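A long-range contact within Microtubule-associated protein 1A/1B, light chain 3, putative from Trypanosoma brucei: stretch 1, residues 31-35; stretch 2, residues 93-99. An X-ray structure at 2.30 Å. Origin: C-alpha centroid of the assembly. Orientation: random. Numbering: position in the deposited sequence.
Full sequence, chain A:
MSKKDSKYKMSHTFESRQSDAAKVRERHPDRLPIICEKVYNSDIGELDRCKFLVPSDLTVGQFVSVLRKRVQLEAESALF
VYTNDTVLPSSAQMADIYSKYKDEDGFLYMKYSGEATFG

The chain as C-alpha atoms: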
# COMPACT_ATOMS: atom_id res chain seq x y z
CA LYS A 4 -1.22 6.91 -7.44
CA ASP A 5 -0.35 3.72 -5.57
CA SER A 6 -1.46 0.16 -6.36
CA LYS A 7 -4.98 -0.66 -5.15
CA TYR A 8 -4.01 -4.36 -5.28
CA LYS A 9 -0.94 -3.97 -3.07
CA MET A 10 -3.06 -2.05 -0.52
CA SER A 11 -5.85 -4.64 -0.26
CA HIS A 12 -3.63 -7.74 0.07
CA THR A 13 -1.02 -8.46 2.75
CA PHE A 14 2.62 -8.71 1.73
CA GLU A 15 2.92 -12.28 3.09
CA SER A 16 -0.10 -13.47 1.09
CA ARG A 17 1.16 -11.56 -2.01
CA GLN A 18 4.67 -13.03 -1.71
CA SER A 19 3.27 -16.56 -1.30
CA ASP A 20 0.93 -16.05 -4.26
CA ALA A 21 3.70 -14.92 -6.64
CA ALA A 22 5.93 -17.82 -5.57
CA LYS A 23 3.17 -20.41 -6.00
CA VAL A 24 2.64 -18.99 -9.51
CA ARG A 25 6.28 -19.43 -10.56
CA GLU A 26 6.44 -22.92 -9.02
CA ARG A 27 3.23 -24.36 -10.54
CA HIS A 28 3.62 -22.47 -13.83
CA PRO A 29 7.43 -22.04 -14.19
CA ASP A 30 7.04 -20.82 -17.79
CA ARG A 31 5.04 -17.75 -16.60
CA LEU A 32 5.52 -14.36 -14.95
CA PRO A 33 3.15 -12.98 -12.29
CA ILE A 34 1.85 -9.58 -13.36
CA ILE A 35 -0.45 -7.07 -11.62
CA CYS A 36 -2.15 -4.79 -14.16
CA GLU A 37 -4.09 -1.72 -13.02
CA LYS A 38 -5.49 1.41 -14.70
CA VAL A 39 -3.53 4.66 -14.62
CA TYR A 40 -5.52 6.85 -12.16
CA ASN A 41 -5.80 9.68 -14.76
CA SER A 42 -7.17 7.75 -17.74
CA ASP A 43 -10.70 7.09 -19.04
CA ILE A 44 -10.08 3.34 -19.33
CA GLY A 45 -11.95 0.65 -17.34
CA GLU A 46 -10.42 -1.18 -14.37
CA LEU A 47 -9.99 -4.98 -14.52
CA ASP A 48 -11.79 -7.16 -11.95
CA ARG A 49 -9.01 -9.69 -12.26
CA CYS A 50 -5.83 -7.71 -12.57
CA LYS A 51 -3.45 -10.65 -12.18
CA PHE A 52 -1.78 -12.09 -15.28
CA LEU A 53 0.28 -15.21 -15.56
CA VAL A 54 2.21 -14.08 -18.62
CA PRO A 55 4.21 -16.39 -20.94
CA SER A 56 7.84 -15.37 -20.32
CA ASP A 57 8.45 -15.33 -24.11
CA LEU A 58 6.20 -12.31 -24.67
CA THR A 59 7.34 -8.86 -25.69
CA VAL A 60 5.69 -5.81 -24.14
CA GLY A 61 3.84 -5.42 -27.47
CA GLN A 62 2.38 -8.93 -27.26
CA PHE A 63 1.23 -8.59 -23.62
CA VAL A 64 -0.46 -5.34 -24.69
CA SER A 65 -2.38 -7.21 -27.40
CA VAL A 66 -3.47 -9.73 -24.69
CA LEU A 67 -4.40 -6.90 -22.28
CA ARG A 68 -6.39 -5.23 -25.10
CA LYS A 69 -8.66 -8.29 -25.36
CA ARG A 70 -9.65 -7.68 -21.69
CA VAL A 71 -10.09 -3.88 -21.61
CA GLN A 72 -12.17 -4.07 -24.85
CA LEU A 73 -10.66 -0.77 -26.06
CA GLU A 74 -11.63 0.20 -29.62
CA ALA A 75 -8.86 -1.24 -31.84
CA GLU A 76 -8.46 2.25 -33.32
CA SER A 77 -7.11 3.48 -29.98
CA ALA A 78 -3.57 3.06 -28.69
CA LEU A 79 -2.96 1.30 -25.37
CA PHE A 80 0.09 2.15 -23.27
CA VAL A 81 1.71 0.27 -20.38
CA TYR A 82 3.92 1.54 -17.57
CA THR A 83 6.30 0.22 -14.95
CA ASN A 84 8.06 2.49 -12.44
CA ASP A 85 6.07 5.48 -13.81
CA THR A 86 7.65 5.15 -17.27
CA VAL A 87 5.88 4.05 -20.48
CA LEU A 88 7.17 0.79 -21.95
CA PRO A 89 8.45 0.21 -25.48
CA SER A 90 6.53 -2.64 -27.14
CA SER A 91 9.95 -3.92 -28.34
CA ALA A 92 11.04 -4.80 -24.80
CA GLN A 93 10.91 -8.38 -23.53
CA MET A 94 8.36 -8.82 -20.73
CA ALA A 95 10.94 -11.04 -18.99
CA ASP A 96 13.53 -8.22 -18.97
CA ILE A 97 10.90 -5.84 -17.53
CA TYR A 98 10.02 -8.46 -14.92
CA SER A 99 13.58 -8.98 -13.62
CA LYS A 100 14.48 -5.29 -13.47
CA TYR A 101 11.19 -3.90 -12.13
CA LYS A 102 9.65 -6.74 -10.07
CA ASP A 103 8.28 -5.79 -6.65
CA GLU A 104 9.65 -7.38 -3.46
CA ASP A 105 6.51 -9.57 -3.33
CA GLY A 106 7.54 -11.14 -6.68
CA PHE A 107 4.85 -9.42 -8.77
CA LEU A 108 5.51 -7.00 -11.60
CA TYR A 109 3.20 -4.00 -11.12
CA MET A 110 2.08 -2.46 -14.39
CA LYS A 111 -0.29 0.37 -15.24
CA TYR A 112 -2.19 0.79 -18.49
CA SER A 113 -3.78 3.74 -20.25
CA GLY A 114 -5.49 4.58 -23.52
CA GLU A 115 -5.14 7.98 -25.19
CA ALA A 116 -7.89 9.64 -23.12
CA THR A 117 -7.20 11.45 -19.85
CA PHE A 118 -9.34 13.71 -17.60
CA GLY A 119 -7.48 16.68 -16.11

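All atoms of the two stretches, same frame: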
# COMPACT_ATOMS: atom_id res chain seq x y z
N ARG A 31 5.82 -19.00 -16.68
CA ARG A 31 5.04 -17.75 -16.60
C ARG A 31 5.58 -16.71 -15.62
O ARG A 31 6.41 -17.01 -14.75
CB ARG A 31 3.56 -18.03 -16.32
CG ARG A 31 2.99 -19.14 -17.16
CD ARG A 31 1.58 -18.86 -17.61
NE ARG A 31 1.26 -19.71 -18.74
CZ ARG A 31 0.40 -19.41 -19.71
NH1 ARG A 31 -0.25 -18.25 -19.69
NH2 ARG A 31 0.20 -20.26 -20.70
N LEU A 32 5.10 -15.48 -15.78
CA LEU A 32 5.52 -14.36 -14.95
C LEU A 32 4.29 -13.71 -14.32
O LEU A 32 3.33 -13.40 -15.02
CB LEU A 32 6.30 -13.34 -15.79
CG LEU A 32 7.55 -13.84 -16.49
CD1 LEU A 32 7.97 -12.85 -17.54
CD2 LEU A 32 8.67 -14.09 -15.48
N PRO A 33 4.32 -13.53 -12.99
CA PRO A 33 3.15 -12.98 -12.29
C PRO A 33 3.07 -11.46 -12.40
O PRO A 33 3.96 -10.75 -11.92
CB PRO A 33 3.35 -13.45 -10.85
CG PRO A 33 4.82 -13.57 -10.69
CD PRO A 33 5.42 -13.83 -12.05
N ILE A 34 2.01 -10.99 -13.03
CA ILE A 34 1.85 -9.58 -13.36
C ILE A 34 0.58 -9.01 -12.71
O ILE A 34 -0.49 -9.63 -12.76
CB ILE A 34 1.87 -9.36 -14.92
CG1 ILE A 34 3.30 -9.11 -15.42
CG2 ILE A 34 0.99 -8.22 -15.37
CD1 ILE A 34 4.15 -10.36 -15.57
N ILE A 35 0.72 -7.85 -12.08
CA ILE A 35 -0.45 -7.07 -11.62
C ILE A 35 -0.67 -5.90 -12.60
O ILE A 35 0.26 -5.15 -12.88
CB ILE A 35 -0.29 -6.53 -10.15
CG1 ILE A 35 -0.03 -7.68 -9.16
CG2 ILE A 35 -1.52 -5.70 -9.69
CD1 ILE A 35 -1.15 -8.68 -9.05
N GLN A 93 11.31 -7.03 -23.90
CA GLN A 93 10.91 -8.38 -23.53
C GLN A 93 10.27 -8.32 -22.16
O GLN A 93 10.90 -7.85 -21.21
CB GLN A 93 12.13 -9.30 -23.48
CG GLN A 93 12.96 -9.38 -24.76
CD GLN A 93 12.16 -9.82 -25.99
OE1 GLN A 93 12.41 -9.35 -27.10
NE2 GLN A 93 11.21 -10.74 -25.80
N MET A 94 9.03 -8.80 -22.04
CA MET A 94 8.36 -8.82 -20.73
C MET A 94 9.29 -9.32 -19.62
O MET A 94 9.33 -8.75 -18.53
CB MET A 94 7.07 -9.65 -20.77
CG MET A 94 5.88 -8.91 -21.37
SD MET A 94 5.42 -7.43 -20.45
CE MET A 94 4.64 -8.13 -18.99
N ALA A 95 10.06 -10.35 -19.94
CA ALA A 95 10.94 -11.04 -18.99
C ALA A 95 12.18 -10.25 -18.58
O ALA A 95 12.82 -10.58 -17.58
CB ALA A 95 11.33 -12.39 -19.55
N ASP A 96 12.52 -9.22 -19.37
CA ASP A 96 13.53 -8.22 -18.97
C ASP A 96 12.90 -7.18 -18.04
O ASP A 96 13.53 -6.76 -17.06
CB ASP A 96 14.12 -7.50 -20.20
CG ASP A 96 15.12 -8.36 -20.98
OD1 ASP A 96 15.63 -9.37 -20.45
OD2 ASP A 96 15.40 -7.99 -22.15
N ILE A 97 11.68 -6.76 -18.37
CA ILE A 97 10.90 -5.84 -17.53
C ILE A 97 10.62 -6.47 -16.17
O ILE A 97 10.72 -5.81 -15.14
CB ILE A 97 9.56 -5.40 -18.23
CG1 ILE A 97 9.80 -4.97 -19.68
CG2 ILE A 97 8.85 -4.30 -17.44
CD1 ILE A 97 10.71 -3.75 -19.87
N TYR A 98 10.30 -7.76 -16.16
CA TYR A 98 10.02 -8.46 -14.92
C TYR A 98 11.21 -8.41 -13.97
O TYR A 98 11.06 -8.03 -12.81
CB TYR A 98 9.58 -9.90 -15.17
CG TYR A 98 9.37 -10.68 -13.89
CD1 TYR A 98 8.19 -10.53 -13.14
CD2 TYR A 98 10.35 -11.54 -13.40
CE1 TYR A 98 8.00 -11.23 -11.96
CE2 TYR A 98 10.16 -12.23 -12.21
CZ TYR A 98 8.99 -12.07 -11.50
OH TYR A 98 8.81 -12.77 -10.32
N SER A 99 12.39 -8.78 -14.47
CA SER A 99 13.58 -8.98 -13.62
C SER A 99 14.13 -7.67 -13.07
O SER A 99 14.63 -7.63 -11.94
CB SER A 99 14.66 -9.72 -14.41
OG SER A 99 14.09 -10.75 -15.20

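A helix that packs on a strand often does so without a single polar bond between them, and the fit then rests on which rotamers the apolar side chains adopt. The contact between the strand at residues 31–35 and the helix that begins at Met 94 is a compact example. Some sixty residues of sequence separate the two, their axes approach to 9.8 Å at an angle of 64°, and no hydrogen bond crosses between them. The contact is made by apolar groups, burying 269 Å² summed over both sides.

Leu 32 is the centre of the arrangement. Its CA-to-CB bond points toward the helix, and its side chain takes the m, t conformation (chi1 −58°, chi2 164°), which spreads the two methyl groups over neighbouring parts of the helix surface. CD1 lies 3.9 Å from CB of Ala 95 and 3.8 Å from CA of the same residue, so it meets backbone as well as side chain. CD2 goes to Tyr 98, one helical turn after Met 94, and sits 3.9 Å from the centroid of the Tyr 98 ring, only 21° off the ring normal. This is a CH-pi contact over one face, and its closest atom pair is Leu 32 CD2 to Tyr 98 CD2 at 3.7 Å. The fork of the leucine lets CD2 lie over the Tyr 98 ring while Leu 32 CD1 packs against Ala 95 and also lies 4.1 Å from Tyr 98 CB. Alanine suits the other side: its small side chain leaves the leucine methyl within contact distance of the helix backbone.

Tyr 98 has its own CA-to-CB bond toward the strand, and chi1 of 176° (t) with chi2 of 80° places the ring against Leu 32 and Pro 33. Pro 33 approaches the same ring obliquely, with CD 3.7 Å from Tyr 98 CE1. Although the proline's CA-to-CB bond points sideways, its ring closes back onto the backbone nitrogen, and this places CD where the tyrosine can reach it. The aromatic ring thus supplies a broad apolar surface, while the OH is satisfied by a hydrogen bond elsewhere in the structure.

The remaining contact joins Ile 34 and Met 94. Ile 34 also points sideways at CB, but the end of its side chain comes nearer to the helix, and its CG1 lies 3.9 Å from Met 94 CE. The chi1 of −91° falls between the usual wells. Met 94 answers with m at all three chi angles (−80°, −61°, −74°), a folded course that ends with its terminal methyl beside the isoleucine. Flexible and unbranched, methionine can fold in this way and set its methyl against Ile 34.

The helix is supported by its own bonds. Tyr 98 N donates to Met 94 O at 2.7 Å, linking two contact residues, and Ser 99 OG donates to Ala 95 O, also at 2.7 Å. The CA-to-CB bond of exposed Asp 96 points away from the strand, and its carboxylate stays outside the apolar contact.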